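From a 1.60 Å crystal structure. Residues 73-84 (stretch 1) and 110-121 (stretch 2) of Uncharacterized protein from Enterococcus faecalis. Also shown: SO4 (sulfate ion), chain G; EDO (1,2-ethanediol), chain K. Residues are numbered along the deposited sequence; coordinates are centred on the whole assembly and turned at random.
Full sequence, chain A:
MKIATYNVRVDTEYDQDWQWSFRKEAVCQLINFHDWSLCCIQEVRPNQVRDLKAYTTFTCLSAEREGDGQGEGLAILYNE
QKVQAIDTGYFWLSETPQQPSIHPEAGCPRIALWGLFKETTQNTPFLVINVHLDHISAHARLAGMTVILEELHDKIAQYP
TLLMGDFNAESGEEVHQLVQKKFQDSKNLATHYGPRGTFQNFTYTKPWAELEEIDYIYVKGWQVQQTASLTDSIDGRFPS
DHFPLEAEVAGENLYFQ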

ATOM      1  N   GLY A  73     -17.989  -7.647 -18.303  1.00 18.65           N
ATOM      2  CA  GLY A  73     -16.776  -8.240 -18.828  1.00 23.13           C
ATOM      3  C   GLY A  73     -15.617  -8.323 -17.854  1.00 21.75           C
ATOM      4  O   GLY A  73     -15.748  -8.067 -16.656  1.00 18.23           O
ATOM      5  N   LEU A  74     -14.476  -8.708 -18.405  1.00 16.14           N
ATOM      6  CA  LEU A  74     -13.233  -8.843 -17.665  1.00 14.14           C
ATOM      7  C   LEU A  74     -12.205  -7.951 -18.328  1.00 16.34           C
ATOM      8  O   LEU A  74     -12.340  -7.596 -19.502  1.00 16.13           O
ATOM      9  N   ALA A  75     -11.171  -7.579 -17.580  1.00 14.46           N
ATOM     10  CA  ALA A  75     -10.075  -6.828 -18.168  1.00 15.05           C
ATOM     11  C   ALA A  75      -8.766  -7.319 -17.602  1.00 15.32           C
ATOM     12  O   ALA A  75      -8.707  -7.863 -16.490  1.00 14.90           O
ATOM     13  N   ILE A  76      -7.709  -7.146 -18.381  1.00 15.11           N
ATOM     14  CA  ILE A  76      -6.367  -7.264 -17.842  1.00 12.77           C
ATOM     15  C   ILE A  76      -5.685  -5.938 -18.104  1.00 14.95           C
ATOM     16  O   ILE A  76      -5.546  -5.524 -19.251  1.00 16.21           O
ATOM     17  N   LEU A  77      -5.333  -5.244 -17.025  1.00 14.32           N
ATOM     18  CA  LEU A  77      -4.613  -3.988 -17.135  1.00 11.66           C
ATOM     19  C   LEU A  77      -3.138  -4.318 -17.050  1.00 13.70           C
ATOM     20  O   LEU A  77      -2.729  -5.143 -16.232  1.00 15.65           O
ATOM     21  N   TYR A  78      -2.329  -3.683 -17.884  1.00 14.73           N
ATOM     22  CA  TYR A  78      -0.888  -3.908 -17.806  1.00 14.97           C
ATOM     23  C   TYR A  78      -0.097  -2.677 -18.203  1.00 13.61           C
ATOM     24  O   TYR A  78      -0.576  -1.814 -18.945  1.00 15.74           O
ATOM     25  N   ASN A  79       1.121  -2.598 -17.686  1.00 15.19           N
ATOM     26  CA  ASN A  79       2.024  -1.491 -17.986  1.00 14.75           C
ATOM     27  C   ASN A  79       3.020  -1.957 -19.035  1.00 16.68           C
ATOM     28  O   ASN A  79       3.837  -2.837 -18.760  1.00 17.07           O
ATOM     29  N   GLU A  80       2.949  -1.381 -20.233  1.00 15.30           N
ATOM     30  CA  GLU A  80       3.791  -1.825 -21.342  1.00 19.18           C
ATOM     31  C   GLU A  80       5.290  -1.613 -21.138  1.00 21.26           C
ATOM     32  O   GLU A  80       6.105  -2.249 -21.814  1.00 23.65           O
ATOM     33  N   GLN A  81       5.662  -0.749 -20.204  1.00 19.53           N
ATOM     34  CA  GLN A  81       7.075  -0.580 -19.883  1.00 20.04           C
ATOM     35  C   GLN A  81       7.586  -1.738 -19.032  1.00 23.08           C
ATOM     36  O   GLN A  81       8.792  -1.909 -18.874  1.00 25.27           O
ATOM     37  N   LYS A  82       6.663  -2.512 -18.466  1.00 18.72           N
ATOM     38  CA  LYS A  82       7.014  -3.615 -17.572  1.00 19.03           C
ATOM     39  C   LYS A  82       6.745  -4.982 -18.201  1.00 20.87           C
ATOM     40  O   LYS A  82       7.532  -5.921 -18.036  1.00 21.18           O
ATOM     41  N   VAL A  83       5.619  -5.106 -18.897  1.00 17.70           N
ATOM     42  CA  VAL A  83       5.301  -6.351 -19.599  1.00 16.46           C
ATOM     43  C   VAL A  83       4.669  -6.039 -20.936  1.00 22.17           C
ATOM     44  O   VAL A  83       3.956  -5.049 -21.077  1.00 21.56           O
ATOM     45  N   GLN A  84       4.923  -6.889 -21.920  1.00 18.35           N
ATOM     46  CA  GLN A  84       4.316  -6.699 -23.226  1.00 23.73           C
ATOM     47  C   GLN A  84       3.389  -7.862 -23.532  1.00 22.40           C
ATOM     48  O   GLN A  84       3.713  -9.012 -23.238  1.00 20.34           O
ATOM     49  N   ARG A 110     -20.401 -16.971 -19.049  1.00 23.70           N
ATOM     50  CA  ARG A 110     -19.196 -16.587 -18.334  1.00 24.80           C
ATOM     51  C   ARG A 110     -18.053 -16.723 -19.310  1.00 19.18           C
ATOM     52  O   ARG A 110     -18.060 -17.619 -20.159  1.00 21.17           O
ATOM     53  N   ILE A 111     -17.075 -15.839 -19.200  1.00 19.34           N
ATOM     54  CA  ILE A 111     -15.912 -15.956 -20.057  1.00 19.97           C
ATOM     55  C   ILE A 111     -14.643 -16.046 -19.235  1.00 18.82           C
ATOM     56  O   ILE A 111     -14.616 -15.708 -18.048  1.00 18.21           O
ATOM     57  N   ALA A 112     -13.592 -16.533 -19.874  1.00 16.58           N
ATOM     58  CA  ALA A 112     -12.248 -16.335 -19.362  1.00 17.34           C
ATOM     59  C   ALA A 112     -11.505 -15.477 -20.362  1.00 18.64           C
ATOM     60  O   ALA A 112     -11.684 -15.609 -21.577  1.00 19.30           O
ATOM     61  N   LEU A 113     -10.668 -14.591 -19.835  1.00 17.62           N
ATOM     62  CA  LEU A 113      -9.856 -13.700 -20.650  1.00 16.71           C
ATOM     63  C   LEU A 113      -8.411 -14.032 -20.325  1.00 19.24           C
ATOM     64  O   LEU A 113      -8.033 -14.076 -19.155  1.00 17.06           O
ATOM     65  N   TRP A 114      -7.593 -14.267 -21.345  1.00 17.18           N
ATOM     66  CA  TRP A 114      -6.194 -14.599 -21.093  1.00 17.20           C
ATOM     67  C   TRP A 114      -5.247 -13.751 -21.943  1.00 21.43           C
ATOM     68  O   TRP A 114      -5.643 -13.161 -22.962  1.00 19.50           O
ATOM     69  N   GLY A 115      -3.996 -13.686 -21.502  1.00 19.16           N
ATOM     70  CA  GLY A 115      -2.952 -13.015 -22.255  1.00 19.32           C
ATOM     71  C   GLY A 115      -1.629 -13.730 -22.093  1.00 20.30           C
ATOM     72  O   GLY A 115      -1.318 -14.256 -21.016  1.00 19.03           O
ATOM     73  N   LEU A 116      -0.861 -13.776 -23.176  1.00 20.46           N
ATOM     74  CA  LEU A 116       0.509 -14.258 -23.123  1.00 21.43           C
ATOM     75  C   LEU A 116       1.383 -13.016 -23.098  1.00 18.20           C
ATOM     76  O   LEU A 116       1.285 -12.161 -23.984  1.00 20.56           O
ATOM     77  N   PHE A 117       2.211 -12.909 -22.064  1.00 18.57           N
ATOM     78  CA  PHE A 117       2.986 -11.703 -21.806  1.00 17.61           C
ATOM     79  C   PHE A 117       4.472 -12.019 -21.752  1.00 21.33           C
ATOM     80  O   PHE A 117       4.870 -13.175 -21.590  1.00 22.89           O
ATOM     81  N   LYS A 118       5.292 -10.988 -21.900  1.00 19.63           N
ATOM     82  CA  LYS A 118       6.710 -11.116 -21.594  1.00 20.48           C
ATOM     83  C   LYS A 118       7.151  -9.936 -20.766  1.00 21.24           C
ATOM     84  O   LYS A 118       6.817  -8.798 -21.089  1.00 23.49           O
ATOM     85  N   GLU A 119       7.915 -10.196 -19.710  1.00 20.63           N
ATOM     86  CA  GLU A 119       8.533  -9.110 -18.965  1.00 21.01           C
ATOM     87  C   GLU A 119       9.600  -8.441 -19.818  1.00 26.80           C
ATOM     88  O   GLU A 119      10.306  -9.106 -20.568  1.00 26.78           O
ATOM     89  N   THR A 120       9.726  -7.124 -19.692  1.00 23.34           N
ATOM     90  CA  THR A 120      10.702  -6.371 -20.472  1.00 22.71           C
ATOM     91  C   THR A 120      12.105  -6.987 -20.423  1.00 30.37           C
ATOM     92  O   THR A 120      12.789  -7.098 -21.447  1.00 35.67           O
ATOM     93  N   THR A 121      12.512  -7.407 -19.230  1.00 30.24           N
ATOM     94  CA  THR A 121      13.858  -7.912 -18.989  1.00 45.16           C
ATOM     95  C   THR A 121      14.044  -9.393 -19.345  1.00 49.68           C
ATOM     96  O   THR A 121      15.163  -9.838 -19.595  1.00 54.14           O
TER

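Two stretches of one chain meet here in two ways, through apolar side chains packed between strands whose backbones stay apart and through a short antiparallel pairing finished by a polar knot, a combination that illustrates how a strand can change its mode of contact along its length. In the first part, strand 73-78 and strand 111-119 run in nearly the same direction, 15° apart, with axes no closer than 7.4 Å, so side chains rather than backbone hydrogen bonds fill the gap. Alternation along an extended strand sends Leu-74, Ile-76 and Tyr-78 toward the partner, while Ala-75 and Leu-77 point away; opposite them, Ile-111 and Leu-113 point toward, and Ala-112 and Trp-114 away.

Leu-74, in the mt rotamer, places CD1 3.9 Å from CG1 of Ile-111 (pt) and 4.1 Å from CB of Leu-113. Leu-113 is tp, and its CD2 lies 3.9 Å from CG1 of Ile-76, itself mt. The CD1 of Ile-76 comes within 4.1 Å of the backbone N of Gly-115, where there is no side chain; a CB there would clash with CE1 of Phe-117.

Phe-117 links the two modes of contact. Its CA-to-CB bond points sideways, but with chi1 at m the ring end comes nearer to the other stretch, and Phe-117 as a whole residue has the largest area covered by it. Its CZ sits 3.9 Å from CG2 of Ile-76, and its CD2 lies 4.0 Å from CG2 of Val-83 (m). Its edge is turned toward the face of Tyr-78 (chi1 p), with CE2 3.6 Å from Tyr-78 CG and the ring planes at 71°.

Beyond the turn, Val-83 and Glu-119 form a non-hydrogen-bonded pair, their side chains sharing one face of the sheet, with Val-83 CG1 4.1 Å from Glu-119 CG. Gln-84 and Lys-118 share the other face and are joined by reciprocal backbone bonds: Gln-84 N to Lys-118 O, 2.8 Å, and Lys-118 N to Gln-84 O, 2.9 Å. The amide of Gln-84 (chi1 m, chi2 p) then extends the polar network: NE2 donates to Glu-80 O at 2.7 Å and to Thr-120 OG1 at 2.9 Å. That hydroxyl (chi1 m) in turn donates to Gln-81 O at 2.8 Å, thus tying the turn to the residue that follows the strand.

Water 1 makes only weak bonds, to Lys-82 O and Thr-121 N, each 3.4 Å from its O atom. The bound groups lie outside the packing: Lys-82 NZ donates to sulfate O1 (3.0 Å), and Trp-114 NE1 to ethanediol O2 (2.9 Å).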

ATOM      1  CB  LEU A  74     -12.733 -10.281 -17.727  1.00 15.38           C
ATOM      2  CG  LEU A  74     -13.668 -11.376 -17.231  1.00 16.09           C
ATOM      3  CD1 LEU A  74     -13.025 -12.750 -17.405  1.00 17.11           C
ATOM      4  CD2 LEU A  74     -14.055 -11.130 -15.765  1.00 17.38           C
ATOM      5  CB  ALA A  75     -10.237  -5.314 -17.898  1.00 15.40           C
ATOM      6  CB  ILE A  76      -5.571  -8.407 -18.501  1.00 13.55           C
ATOM      7  CG1 ILE A  76      -6.273  -9.742 -18.258  1.00 15.18           C
ATOM      8  CG2 ILE A  76      -4.144  -8.448 -17.917  1.00 15.04           C
ATOM      9  CD1 ILE A  76      -5.649 -10.910 -19.010  1.00 21.57           C
ATOM     10  CB  LEU A  77      -4.989  -3.056 -15.974  1.00 16.35           C
ATOM     11  CG  LEU A  77      -6.471  -2.727 -15.809  1.00 17.91           C
ATOM     12  CD1 LEU A  77      -6.688  -1.785 -14.628  1.00 18.78           C
ATOM     13  CD2 LEU A  77      -7.026  -2.118 -17.095  1.00 19.15           C
ATOM     14  CB  TYR A  78      -0.464  -5.139 -18.629  1.00 14.46           C
ATOM     15  CG  TYR A  78      -0.729  -5.034 -20.113  1.00 16.23           C
ATOM     16  CD1 TYR A  78       0.292  -4.715 -21.000  1.00 19.65           C
ATOM     17  CD2 TYR A  78      -1.997  -5.255 -20.625  1.00 17.98           C
ATOM     18  CE1 TYR A  78       0.051  -4.631 -22.367  1.00 20.98           C
ATOM     19  CE2 TYR A  78      -2.244  -5.172 -21.995  1.00 20.86           C
ATOM     20  CZ  TYR A  78      -1.214  -4.856 -22.847  1.00 21.82           C
ATOM     21  OH  TYR A  78      -1.464  -4.770 -24.199  1.00 24.11           O
ATOM     22  CB  ASN A  79       2.760  -1.089 -16.703  1.00 16.25           C
ATOM     23  CG  ASN A  79       3.763   0.031 -16.915  1.00 16.20           C
ATOM     24  OD1 ASN A  79       4.187   0.302 -18.032  1.00 19.08           O
ATOM     25  ND2 ASN A  79       4.156   0.684 -15.824  1.00 18.75           N
ATOM     26  CB  GLU A  80       3.318  -1.191 -22.651  1.00 23.44           C
ATOM     27  CG  GLU A  80       2.011  -1.794 -23.159  1.00 28.51           C
ATOM     28  CD  GLU A  80       1.514  -1.136 -24.432  1.00 37.73           C
ATOM     29  OE1 GLU A  80       2.328  -0.920 -25.352  1.00 44.53           O
ATOM     30  OE2 GLU A  80       0.306  -0.839 -24.514  1.00 26.33           O
ATOM     31  CB  GLN A  81       7.310   0.723 -19.121  1.00 23.98           C
ATOM     32  CG  GLN A  81       7.101   1.985 -19.925  1.00 34.24           C
ATOM     33  CD  GLN A  81       7.670   3.202 -19.208  1.00 48.10           C
ATOM     34  OE1 GLN A  81       6.973   3.871 -18.443  1.00 51.27           O
ATOM     35  NE2 GLN A  81       8.951   3.480 -19.439  1.00 54.30           N
ATOM     36  CB  LYS A  82       6.241  -3.491 -16.254  1.00 18.35           C
ATOM     37  CG  LYS A  82       6.596  -2.232 -15.458  1.00 19.16           C
ATOM     38  CD  LYS A  82       5.833  -2.166 -14.152  1.00 20.80           C
ATOM     39  CE  LYS A  82       6.240  -0.937 -13.325  1.00 25.29           C
ATOM     40  NZ  LYS A  82       5.363  -0.775 -12.124  1.00 23.85           N
ATOM     41  CB  VAL A  83       4.326  -7.248 -18.811  1.00 19.60           C
ATOM     42  CG1 VAL A  83       4.953  -7.707 -17.490  1.00 21.45           C
ATOM     43  CG2 VAL A  83       3.004  -6.528 -18.565  1.00 20.84           C
ATOM     44  CB  GLN A  84       5.390  -6.570 -24.308  1.00 25.75           C
ATOM     45  CG  GLN A  84       6.274  -5.337 -24.147  1.00 33.43           C
ATOM     46  CD  GLN A  84       7.353  -5.515 -23.088  1.00 43.97           C
ATOM     47  OE1 GLN A  84       8.074  -6.514 -23.083  1.00 45.95           O
ATOM     48  NE2 GLN A  84       7.476  -4.538 -22.192  1.00 41.48           N
ATOM     49  CB  ARG A 110     -18.935 -17.508 -17.140  1.00 27.06           C
ATOM     50  CG  ARG A 110     -19.966 -17.416 -16.043  1.00 35.77           C
ATOM     51  CD  ARG A 110     -19.666 -16.277 -15.104  1.00 30.59           C
ATOM     52  NE  ARG A 110     -20.753 -16.096 -14.150  1.00 36.23           N
ATOM     53  CZ  ARG A 110     -20.778 -15.148 -13.224  1.00 34.09           C
ATOM     54  NH1 ARG A 110     -19.761 -14.303 -13.119  1.00 32.85           N
ATOM     55  NH2 ARG A 110     -21.812 -15.051 -12.400  1.00 37.74           N
ATOM     56  CB  ILE A 111     -15.782 -14.769 -21.029  1.00 21.16           C
ATOM     57  CG1 ILE A 111     -15.658 -13.454 -20.259  1.00 21.07           C
ATOM     58  CG2 ILE A 111     -16.973 -14.734 -22.000  1.00 19.28           C
ATOM     59  CD1 ILE A 111     -15.042 -12.332 -21.087  1.00 23.16           C
ATOM     60  CB  ALA A 112     -11.533 -17.660 -19.153  1.00 19.18           C
ATOM     61  CB  LEU A 113     -10.152 -12.239 -20.275  1.00 14.65           C
ATOM     62  CG  LEU A 113      -9.285 -11.142 -20.910  1.00 16.09           C
ATOM     63  CD1 LEU A 113      -9.403 -11.153 -22.435  1.00 18.88           C
ATOM     64  CD2 LEU A 113      -9.595  -9.743 -20.339  1.00 16.11           C
ATOM     65  CB  TRP A 114      -5.956 -16.099 -21.335  1.00 15.76           C
ATOM     66  CG  TRP A 114      -6.244 -16.501 -22.756  1.00 18.20           C
ATOM     67  CD1 TRP A 114      -7.430 -16.953 -23.260  1.00 16.88           C
ATOM     68  CD2 TRP A 114      -5.328 -16.467 -23.859  1.00 18.19           C
ATOM     69  NE1 TRP A 114      -7.309 -17.197 -24.608  1.00 19.34           N
ATOM     70  CE2 TRP A 114      -6.027 -16.910 -24.996  1.00 20.09           C
ATOM     71  CE3 TRP A 114      -3.985 -16.099 -23.990  1.00 21.90           C
ATOM     72  CZ2 TRP A 114      -5.426 -17.001 -26.254  1.00 21.76           C
ATOM     73  CZ3 TRP A 114      -3.391 -16.188 -25.233  1.00 20.60           C
ATOM     74  CH2 TRP A 114      -4.109 -16.638 -26.351  1.00 24.96           C
ATOM     75  CB  LEU A 116       0.824 -15.126 -24.344  1.00 19.67           C
ATOM     76  CG  LEU A 116       2.139 -15.906 -24.280  1.00 24.21           C
ATOM     77  CD1 LEU A 116       2.079 -16.971 -23.182  1.00 24.58           C
ATOM     78  CD2 LEU A 116       2.455 -16.535 -25.633  1.00 23.72           C
ATOM     79  CB  PHE A 117       2.570 -11.078 -20.468  1.00 17.26           C
ATOM     80  CG  PHE A 117       1.198 -10.454 -20.483  1.00 19.83           C
ATOM     81  CD1 PHE A 117       0.076 -11.196 -20.144  1.00 20.51           C
ATOM     82  CD2 PHE A 117       1.036  -9.121 -20.840  1.00 19.55           C
ATOM     83  CE1 PHE A 117      -1.188 -10.619 -20.161  1.00 17.11           C
ATOM     84  CE2 PHE A 117      -0.225  -8.536 -20.856  1.00 18.57           C
ATOM     85  CZ  PHE A 117      -1.331  -9.279 -20.513  1.00 17.16           C
ATOM     86  CB  LYS A 118       7.552 -11.140 -22.869  1.00 22.17           C
ATOM     87  CG  LYS A 118       7.576 -12.457 -23.602  1.00 38.74           C
ATOM     88  CD  LYS A 118       8.625 -12.393 -24.699  1.00 37.14           C
ATOM     89  CE  LYS A 118       8.494 -13.556 -25.653  1.00 39.59           C
ATOM     90  NZ  LYS A 118       9.359 -13.341 -26.830  1.00 37.96           N
ATOM     91  CB  GLU A 119       9.168  -9.632 -17.676  1.00 26.01           C
ATOM     92  CG  GLU A 119       8.169 -10.095 -16.645  1.00 25.31           C
ATOM     93  CD  GLU A 119       8.818 -10.336 -15.292  1.00 31.45           C
ATOM     94  OE1 GLU A 119       9.135  -9.343 -14.604  1.00 28.78           O
ATOM     95  OE2 GLU A 119       9.002 -11.515 -14.922  1.00 33.54           O
ATOM     96  CB  THR A 120      10.758  -4.914 -19.995  1.00 26.96           C
ATOM     97  OG1 THR A 120       9.454  -4.336 -20.109  1.00 36.83           O
ATOM     98  CG2 THR A 120      11.737  -4.111 -20.839  1.00 34.48           C
ATOM     99  CB  THR A 121      14.253  -7.695 -17.514  1.00 52.07           C
ATOM    100  OG1 THR A 121      15.436  -8.444 -17.219  1.00 66.57           O
ATOM    101  CG2 THR A 121      13.127  -8.147 -16.586  1.00 49.05           C
TER
HETATM  102  S   SO4 G 258       6.525  -4.061 -10.492  0.90 31.00           S
HETATM  103  O1  SO4 G 258       5.416  -3.140 -10.230  0.90 31.69           O
HETATM  104  O2  SO4 G 258       7.475  -3.390 -11.372  0.90 31.10           O
HETATM  105  O3  SO4 G 258       7.179  -4.408  -9.235  0.90 31.63           O
HETATM  106  O4  SO4 G 258       6.026  -5.266 -11.153  0.90 23.44           O
HETATM  107  C1  EDO K 262      -8.889 -20.493 -27.227  1.00 38.48           C
HETATM  108  O1  EDO K 262      -7.638 -21.197 -27.198  1.00 48.17           O
HETATM  109  C2  EDO K 262      -8.883 -19.434 -26.133  1.00 39.48           C
HETATM  110  O2  EDO K 262      -9.191 -18.136 -26.656  1.00 23.82           O
HETATM  111  O   HOH W   1      10.656  -6.008 -16.681  1.00 54.02           O